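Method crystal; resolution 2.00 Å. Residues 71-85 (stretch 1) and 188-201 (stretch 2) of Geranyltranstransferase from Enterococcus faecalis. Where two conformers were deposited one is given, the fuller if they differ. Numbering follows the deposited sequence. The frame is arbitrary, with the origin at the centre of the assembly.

Stretch 1 71-85: TQDYQVAASLEMIHT
Stretch 2 188-201: ALIEFALIAGGVLA

Residues 71-85 form one continuous helix that runs on later in the chain. Residues 188-200 form a second helix, which begins earlier in the chain. Ala-201 is the first residue to leave helical geometry, with phi/psi -96/10. The two helices are nearly antiparallel, at 166° between their N-to-C directions, and their axes approach to 10.9 Å. The register is set by three CA-CA pairs: Asp-73 CA to Leu-200 CA at 6.7 Å, Val-76 CA to Ala-196 CA at 7.7 Å, and Leu-80 CA to Ala-193 CA at 7.6 Å. Both backbones carry i to i+4 hydrogen bonds, such as Leu-80 N to Val-76 O at 3.1 Å and Ala-196 N to Phe-192 O at 2.8 Å.

No hydrogen bond crosses between the stretches. The contact is apolar packing and buries 458 Å², both sides summed. Leu-80, Leu-200 and Leu-189 cover the most surface. Leucine suits these buried places: its branched end carries two methyls and needs no polar partner.

Leu-80 points toward the second helix with chi1 t (179°) and chi2 p (59°). Both of its methyls reach Phe-192. Leu-80 CD2 lies 3.6 Å from Ala-193 CB. Leu-80 CD1 lies 3.8 Å from Phe-192 CD2 and 4.0 Å from Leu-189 CD2. Ala-193 points sideways, and its methyl meets Leu-80 CD2.

Leu-200 serves the other end of the contact, near the end of its helix. Its chi1 is m (-66°) and chi2 t (168°), and it points toward the first helix. Leu-200 CD2 is 4.0 Å from Val-76 CG2 and 3.5 Å from Asp-73 OD2. Leu-200 CD2 is also 4.3 Å from Gln-72 O. Asp-73 points sideways with chi1 m (-53°), but its end comes nearer to the second helix. Asp-73 OD1 is hydrogen-bonded to a residue adjoining one of the stretches. Asp-73 OD2 is buried by the contact and has no partner in the model; the nearby Leu-200 CD2 is a methyl and cannot give it a hydrogen bond.

Leu-189 also points toward its partner, with chi1 m (-68°) and chi2 t (-171°). Besides Leu-80, it meets Ile-83: Leu-189 CD2 is 3.9 Å from Ile-83 CG2. Ile-83 has chi1 m (-67°) and chi2 m (-73°). Its CB points toward the second helix, but the end of the side chain leads away. Leu-189 CD1 is 4.4 Å from His-84 N.

Val-76 and Phe-192 fill the middle. Val-76 has chi1 t (173°). Val-76 CG1 is 3.8 Å from Ala-196 CB and 4.2 Å from Phe-192 CE2. Ala-196 points toward the first helix, and its methyl offers Val-76 CG1 a small apolar surface. Phe-192 points toward the first helix with chi1 t (176°) and chi2 83°. Its ring meets Val-76 CG1 and Leu-80 CD1 obliquely.

Gly-197 and Gly-198 take no part in the contact. Within stretch 1, Thr-85 OG1 donates to Glu-81 O at 2.7 Å, which satisfies the hydroxyl within its own helix.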

ATOM      1  N   THR A  71      -3.673 -20.739   9.470  1.00 45.21           N
ATOM      2  CA  THR A  71      -4.070 -19.834   8.386  1.00 48.84           C
ATOM      3  C   THR A  71      -3.438 -18.429   8.438  1.00 44.78           C
ATOM      4  O   THR A  71      -2.821 -17.986   7.452  1.00 45.38           O
ATOM      5  CB  THR A  71      -5.620 -19.735   8.325  1.00 49.91           C
ATOM      6  OG1 THR A  71      -6.161 -21.058   8.271  1.00 51.32           O
ATOM      7  CG2 THR A  71      -6.089 -18.965   7.100  1.00 42.46           C
ATOM      8  N   GLN A  72      -3.565 -17.753   9.578  1.00 43.74           N
ATOM      9  CA  GLN A  72      -3.060 -16.379   9.739  1.00 46.07           C
ATOM     10  C   GLN A  72      -1.554 -16.226   9.596  1.00 45.34           C
ATOM     11  O   GLN A  72      -1.081 -15.148   9.209  1.00 45.24           O
ATOM     12  CB  GLN A  72      -3.502 -15.747  11.064  1.00 46.84           C
ATOM     13  CG  GLN A  72      -3.014 -16.465  12.320  1.00 57.80           C
ATOM     14  CD  GLN A  72      -4.048 -17.424  12.875  1.00 71.37           C
ATOM     15  OE1 GLN A  72      -4.674 -18.198  12.138  1.00 72.86           O
ATOM     16  NE2 GLN A  72      -4.246 -17.371  14.187  1.00 76.10           N
ATOM     17  N   ASP A  73      -0.807 -17.287   9.905  1.00 39.73           N
ATOM     18  CA  ASP A  73       0.644 -17.298   9.699  1.00 39.02           C
ATOM     19  C   ASP A  73       0.951 -17.254   8.206  1.00 40.78           C
ATOM     20  O   ASP A  73       1.802 -16.477   7.785  1.00 34.73           O
ATOM     21  CB  ASP A  73       1.324 -18.514  10.334  1.00 39.95           C
ATOM     22  CG  ASP A  73       0.964 -18.685  11.817  1.00 51.83           C
ATOM     23  OD1 ASP A  73       0.870 -19.837  12.279  1.00 45.05           O
ATOM     24  OD2 ASP A  73       0.768 -17.673  12.509  1.00 52.72           O
ATOM     25  N   TYR A  74       0.242 -18.070   7.431  1.00 33.02           N
ATOM     26  CA  TYR A  74       0.379 -18.083   5.979  1.00 38.99           C
ATOM     27  C   TYR A  74      -0.103 -16.790   5.349  1.00 37.51           C
ATOM     28  O   TYR A  74       0.489 -16.339   4.372  1.00 41.34           O
ATOM     29  CB  TYR A  74      -0.344 -19.272   5.342  1.00 34.58           C
ATOM     30  CG  TYR A  74       0.187 -20.618   5.804  1.00 43.58           C
ATOM     31  CD1 TYR A  74       1.455 -21.051   5.430  1.00 41.40           C
ATOM     32  CD2 TYR A  74      -0.588 -21.455   6.622  1.00 49.00           C
ATOM     33  CE1 TYR A  74       1.956 -22.286   5.860  1.00 43.62           C
ATOM     34  CE2 TYR A  74      -0.098 -22.690   7.066  1.00 40.13           C
ATOM     35  CZ  TYR A  74       1.173 -23.089   6.680  1.00 49.75           C
ATOM     36  OH  TYR A  74       1.657 -24.296   7.082  1.00 46.87           O
ATOM     37  N   GLN A  75      -1.167 -16.211   5.910  1.00 37.65           N
ATOM     38  CA  GLN A  75      -1.696 -14.931   5.472  1.00 37.86           C
ATOM     39  C   GLN A  75      -0.704 -13.792   5.670  1.00 38.10           C
ATOM     40  O   GLN A  75      -0.504 -12.995   4.743  1.00 37.60           O
ATOM     41  CB  GLN A  75      -3.052 -14.631   6.126  1.00 33.24           C
ATOM     42  CG  GLN A  75      -4.151 -15.535   5.566  1.00 36.00           C
ATOM     43  CD  GLN A  75      -5.472 -15.397   6.285  1.00 37.55           C
ATOM     44  OE1 GLN A  75      -5.513 -15.203   7.496  1.00 37.70           O
ATOM     45  NE2 GLN A  75      -6.562 -15.491   5.536  1.00 37.28           N
ATOM     46  N   VAL A  76      -0.082 -13.724   6.854  1.00 33.50           N
ATOM     47  CA  VAL A  76       0.967 -12.741   7.137  1.00 34.78           C
ATOM     48  C   VAL A  76       2.175 -12.929   6.210  1.00 37.47           C
ATOM     49  O   VAL A  76       2.721 -11.946   5.702  1.00 38.03           O
ATOM     50  CB  VAL A  76       1.408 -12.748   8.634  1.00 34.65           C
ATOM     51  CG1 VAL A  76       2.620 -11.829   8.895  1.00 29.60           C
ATOM     52  CG2 VAL A  76       0.255 -12.283   9.536  1.00 36.21           C
ATOM     53  N   ALA A  77       2.584 -14.189   6.008  1.00 36.39           N
ATOM     54  CA  ALA A  77       3.702 -14.523   5.141  1.00 34.40           C
ATOM     55  C   ALA A  77       3.413 -14.065   3.695  1.00 31.63           C
ATOM     56  O   ALA A  77       4.276 -13.498   3.053  1.00 29.51           O
ATOM     57  CB  ALA A  77       4.030 -16.035   5.190  1.00 29.56           C
ATOM     58  N   ALA A  78       2.177 -14.271   3.250  1.00 31.43           N
ATOM     59  CA  ALA A  78       1.725 -13.921   1.912  1.00 35.79           C
ATOM     60  C   ALA A  78       1.676 -12.405   1.674  1.00 33.74           C
ATOM     61  O   ALA A  78       2.125 -11.925   0.619  1.00 32.34           O
ATOM     62  CB  ALA A  78       0.369 -14.584   1.644  1.00 29.49           C
ATOM     63  N   SER A  79       1.161 -11.670   2.664  1.00 31.25           N
ATOM     64  CA  SER A  79       1.126 -10.205   2.634  0.50 34.10           C
ATOM     65  C   SER A  79       2.535  -9.619   2.481  1.00 35.63           C
ATOM     66  O   SER A  79       2.767  -8.738   1.638  1.00 35.46           O
ATOM     67  CB  SER A  79       0.460  -9.655   3.898  0.50 32.12           C
ATOM     68  OG  SER A  79      -0.939  -9.870   3.870  0.50 35.15           O
ATOM     69  N   LEU A  80       3.479 -10.126   3.271  1.00 32.91           N
ATOM     70  CA  LEU A  80       4.877  -9.693   3.163  1.00 35.41           C
ATOM     71  C   LEU A  80       5.500  -9.999   1.789  1.00 31.62           C
ATOM     72  O   LEU A  80       6.184  -9.140   1.186  1.00 33.94           O
ATOM     73  CB  LEU A  80       5.710 -10.318   4.290  1.00 28.70           C
ATOM     74  CG  LEU A  80       7.201 -10.016   4.345  1.00 36.03           C
ATOM     75  CD1 LEU A  80       7.452  -8.527   4.481  1.00 31.85           C
ATOM     76  CD2 LEU A  80       7.887 -10.804   5.489  1.00 29.76           C
ATOM     77  N   GLU A  81       5.249 -11.209   1.277  1.00 28.85           N
ATOM     78  CA  GLU A  81       5.763 -11.576  -0.033  1.00 33.41           C
ATOM     79  C   GLU A  81       5.122 -10.752  -1.179  1.00 28.58           C
ATOM     80  O   GLU A  81       5.787 -10.496  -2.191  1.00 31.35           O
ATOM     81  CB  GLU A  81       5.666 -13.081  -0.270  1.00 30.46           C
ATOM     82  CG  GLU A  81       6.376 -13.580  -1.529  1.00 34.01           C
ATOM     83  CD  GLU A  81       7.907 -13.371  -1.538  1.00 36.04           C
ATOM     84  OE1 GLU A  81       8.526 -12.802  -0.594  1.00 33.18           O
ATOM     85  OE2 GLU A  81       8.500 -13.794  -2.532  1.00 38.31           O
ATOM     86  N   MET A  82       3.880 -10.304  -0.979  1.00 31.89           N
ATOM     87  CA  MET A  82       3.190  -9.372  -1.884  1.00 32.71           C
ATOM     88  C   MET A  82       3.889  -8.010  -1.951  1.00 30.67           C
ATOM     89  O   MET A  82       4.055  -7.454  -3.054  1.00 32.39           O
ATOM     90  CB  MET A  82       1.681  -9.248  -1.568  1.00 27.90           C
ATOM     91  CG  MET A  82       0.843 -10.568  -1.849  1.00 29.99           C
ATOM     92  SD  MET A  82      -0.871 -10.511  -1.217  1.00 24.69           S
ATOM     93  CE  MET A  82      -1.608  -9.327  -2.347  1.00 28.62           C
ATOM     94  N   ILE A  83       4.314  -7.501  -0.786  1.00 27.50           N
ATOM     95  CA  ILE A  83       5.079  -6.266  -0.684  1.00 32.64           C
ATOM     96  C   ILE A  83       6.397  -6.434  -1.438  1.00 25.44           C
ATOM     97  O   ILE A  83       6.759  -5.587  -2.268  1.00 31.92           O
ATOM     98  CB  ILE A  83       5.387  -5.857   0.796  1.00 32.13           C
ATOM     99  CG1 ILE A  83       4.125  -5.475   1.562  1.00 35.79           C
ATOM    100  CG2 ILE A  83       6.433  -4.741   0.849  1.00 35.68           C
ATOM    101  CD1 ILE A  83       3.523  -4.140   1.198  1.00 29.15           C
ATOM    102  N   HIS A  84       7.117  -7.511  -1.123  1.00 23.68           N
ATOM    103  CA  HIS A  84       8.354  -7.830  -1.798  1.00 31.84           C
ATOM    104  C   HIS A  84       8.213  -7.891  -3.344  1.00 26.81           C
ATOM    105  O   HIS A  84       9.012  -7.295  -4.041  1.00 33.83           O
ATOM    106  CB  HIS A  84       8.905  -9.143  -1.307  1.00 29.23           C
ATOM    107  CG  HIS A  84      10.205  -9.490  -1.944  1.00 29.69           C
ATOM    108  ND1 HIS A  84      11.294  -8.650  -1.890  1.00 30.49           N
ATOM    109  CD2 HIS A  84      10.591 -10.566  -2.664  1.00 33.60           C
ATOM    110  CE1 HIS A  84      12.304  -9.202  -2.537  1.00 33.23           C
ATOM    111  NE2 HIS A  84      11.907 -10.367  -3.006  1.00 34.08           N
ATOM    112  N   THR A  85       7.199  -8.615  -3.828  1.00 28.89           N
ATOM    113  CA  THR A  85       6.897  -8.767  -5.265  1.00 31.14           C
ATOM    114  C   THR A  85       6.573  -7.412  -5.899  1.00 33.58           C
ATOM    115  O   THR A  85       7.052  -7.112  -6.989  1.00 30.88           O
ATOM    116  CB  THR A  85       5.690  -9.739  -5.511  1.00 34.89           C
ATOM    117  OG1 THR A  85       5.929 -10.988  -4.854  1.00 32.38           O
ATOM    118  CG2 THR A  85       5.451  -9.994  -7.018  1.00 28.47           C
ATOM    119  N   ALA A 188      14.623  -3.597   6.599  1.00 40.53           N
ATOM    120  CA  ALA A 188      13.333  -3.272   7.200  1.00 42.27           C
ATOM    121  C   ALA A 188      12.281  -4.373   7.061  1.00 37.11           C
ATOM    122  O   ALA A 188      11.608  -4.677   8.045  1.00 40.11           O
ATOM    123  CB  ALA A 188      12.800  -1.926   6.689  1.00 38.90           C
ATOM    124  N   LEU A 189      12.155  -4.971   5.870  1.00 39.10           N
ATOM    125  CA  LEU A 189      11.188  -6.068   5.646  1.00 42.83           C
ATOM    126  C   LEU A 189      11.653  -7.378   6.302  1.00 36.24           C
ATOM    127  O   LEU A 189      10.831  -8.202   6.683  1.00 36.50           O
ATOM    128  CB  LEU A 189      10.940  -6.327   4.140  1.00 39.42           C
ATOM    129  CG  LEU A 189      10.213  -5.344   3.210  1.00 40.76           C
ATOM    130  CD1 LEU A 189       9.947  -6.014   1.850  1.00 44.71           C
ATOM    131  CD2 LEU A 189       8.901  -4.844   3.807  1.00 35.65           C
ATOM    132  N   ILE A 190      12.965  -7.572   6.366  1.00 34.70           N
ATOM    133  CA  ILE A 190      13.572  -8.727   7.061  1.00 39.14           C
ATOM    134  C   ILE A 190      13.235  -8.599   8.543  1.00 42.35           C
ATOM    135  O   ILE A 190      12.805  -9.583   9.164  1.00 38.20           O
ATOM    136  CB  ILE A 190      15.109  -8.832   6.843  1.00 40.62           C
ATOM    137  CG1 ILE A 190      15.455  -8.957   5.349  1.00 42.06           C
ATOM    138  CG2 ILE A 190      15.723 -10.024   7.631  1.00 39.38           C
ATOM    139  CD1 ILE A 190      14.831 -10.122   4.648  1.00 47.77           C
ATOM    140  N   GLU A 191      13.397  -7.378   9.079  1.00 40.33           N
ATOM    141  CA  GLU A 191      13.038  -7.102  10.469  0.50 43.68           C
ATOM    142  C   GLU A 191      11.555  -7.347  10.716  1.00 46.62           C
ATOM    143  O   GLU A 191      11.194  -8.003  11.711  1.00 41.29           O
ATOM    144  CB  GLU A 191      13.488  -5.697  10.902  0.50 44.38           C
ATOM    145  CG  GLU A 191      14.969  -5.631  11.282  0.50 48.47           C
ATOM    146  CD  GLU A 191      15.557  -4.237  11.158  0.50 48.55           C
ATOM    147  OE1 GLU A 191      14.810  -3.314  10.773  0.50 57.07           O
ATOM    148  OE2 GLU A 191      16.764  -4.067  11.436  0.50 41.12           O
ATOM    149  N   PHE A 192      10.698  -6.875   9.798  1.00 40.90           N
ATOM    150  CA  PHE A 192       9.274  -7.182   9.898  1.00 36.85           C
ATOM    151  C   PHE A 192       9.031  -8.690   9.959  1.00 36.25           C
ATOM    152  O   PHE A 192       8.195  -9.140  10.742  1.00 40.48           O
ATOM    153  CB  PHE A 192       8.435  -6.590   8.745  1.00 34.16           C
ATOM    154  CG  PHE A 192       6.988  -7.004   8.807  1.00 35.84           C
ATOM    155  CD1 PHE A 192       6.100  -6.315   9.624  1.00 29.92           C
ATOM    156  CD2 PHE A 192       6.527  -8.128   8.107  1.00 28.43           C
ATOM    157  CE1 PHE A 192       4.770  -6.702   9.700  1.00 32.80           C
ATOM    158  CE2 PHE A 192       5.211  -8.534   8.205  1.00 36.20           C
ATOM    159  CZ  PHE A 192       4.325  -7.811   9.007  1.00 33.62           C
ATOM    160  N   ALA A 193       9.719  -9.474   9.125  1.00 33.16           N
ATOM    161  CA  ALA A 193       9.444 -10.917   9.098  1.00 33.28           C
ATOM    162  C   ALA A 193       9.664 -11.556  10.487  1.00 30.67           C
ATOM    163  O   ALA A 193       8.847 -12.356  10.944  1.00 38.69           O
ATOM    164  CB  ALA A 193      10.289 -11.620   8.059  1.00 32.57           C
ATOM    165  N   LEU A 194      10.762 -11.183  11.135  1.00 34.17           N
ATOM    166  CA  LEU A 194      11.105 -11.695  12.482  1.00 41.42           C
ATOM    167  C   LEU A 194      10.156 -11.213  13.592  1.00 40.69           C
ATOM    168  O   LEU A 194       9.690 -12.024  14.419  1.00 45.12           O
ATOM    169  CB  LEU A 194      12.570 -11.384  12.821  1.00 42.83           C
ATOM    170  CG  LEU A 194      13.650 -12.407  12.417  1.00 52.85           C
ATOM    171  CD1 LEU A 194      13.553 -13.656  13.264  1.00 47.27           C
ATOM    172  CD2 LEU A 194      13.640 -12.759  10.917  1.00 46.06           C
ATOM    173  N   ILE A 195       9.866  -9.909  13.583  1.00 39.93           N
ATOM    174  CA  ILE A 195       8.851  -9.288  14.434  1.00 41.50           C
ATOM    175  C   ILE A 195       7.520  -9.984  14.295  1.00 44.38           C
ATOM    176  O   ILE A 195       6.922 -10.375  15.304  1.00 41.21           O
ATOM    177  CB  ILE A 195       8.692  -7.760  14.130  1.00 45.29           C
ATOM    178  CG1 ILE A 195       9.934  -6.997  14.587  1.00 42.75           C
ATOM    179  CG2 ILE A 195       7.428  -7.171  14.773  1.00 42.58           C
ATOM    180  CD1 ILE A 195       9.869  -5.523  14.303  1.00 49.11           C
ATOM    181  N   ALA A 196       7.064 -10.171  13.051  1.00 40.95           N
ATOM    182  CA  ALA A 196       5.802 -10.842  12.808  1.00 40.60           C
ATOM    183  C   ALA A 196       5.797 -12.279  13.317  1.00 38.86           C
ATOM    184  O   ALA A 196       4.799 -12.724  13.885  1.00 39.62           O
ATOM    185  CB  ALA A 196       5.418 -10.804  11.324  1.00 41.67           C
ATOM    186  N   GLY A 197       6.881 -13.010  13.065  1.00 36.44           N
ATOM    187  CA  GLY A 197       7.069 -14.346  13.642  1.00 42.69           C
ATOM    188  C   GLY A 197       6.877 -14.349  15.159  1.00 46.17           C
ATOM    189  O   GLY A 197       6.121 -15.162  15.682  1.00 44.79           O
ATOM    190  N   GLY A 198       7.526 -13.407  15.847  1.00 48.33           N
ATOM    191  CA  GLY A 198       7.338 -13.218  17.298  1.00 52.31           C
ATOM    192  C   GLY A 198       5.921 -12.927  17.768  1.00 53.52           C
ATOM    193  O   GLY A 198       5.475 -13.469  18.780  1.00 51.24           O
ATOM    194  N   VAL A 199       5.216 -12.075  17.026  1.00 50.63           N
ATOM    195  CA  VAL A 199       3.858 -11.670  17.358  1.00 48.33           C
ATOM    196  C   VAL A 199       2.892 -12.830  17.134  1.00 55.17           C
ATOM    197  O   VAL A 199       1.999 -13.092  17.958  1.00 50.48           O
ATOM    198  CB  VAL A 199       3.455 -10.420  16.530  1.00 50.51           C
ATOM    199  CG1 VAL A 199       1.973 -10.127  16.614  1.00 48.64           C
ATOM    200  CG2 VAL A 199       4.262  -9.219  16.975  1.00 47.08           C
ATOM    201  N   LEU A 200       3.092 -13.537  16.023  1.00 47.61           N
ATOM    202  CA  LEU A 200       2.306 -14.720  15.706  1.00 49.07           C
ATOM    203  C   LEU A 200       2.476 -15.817  16.756  1.00 51.06           C
ATOM    204  O   LEU A 200       1.545 -16.581  16.999  1.00 45.51           O
ATOM    205  CB  LEU A 200       2.648 -15.255  14.301  1.00 46.51           C
ATOM    206  CG  LEU A 200       2.266 -14.333  13.124  1.00 44.68           C
ATOM    207  CD1 LEU A 200       2.896 -14.810  11.808  1.00 40.32           C
ATOM    208  CD2 LEU A 200       0.774 -14.209  12.981  1.00 40.50           C
ATOM    209  N   ALA A 201       3.660 -15.878  17.370  1.00 50.11           N
ATOM    210  CA  ALA A 201       3.963 -16.899  18.364  1.00 55.71           C
ATOM    211  C   ALA A 201       3.736 -16.424  19.810  1.00 58.73           C
ATOM    212  O   ALA A 201       4.131 -17.114  20.760  1.00 57.00           O
ATOM    213  CB  ALA A 201       5.388 -17.393  18.181  1.00 52.58           C
TER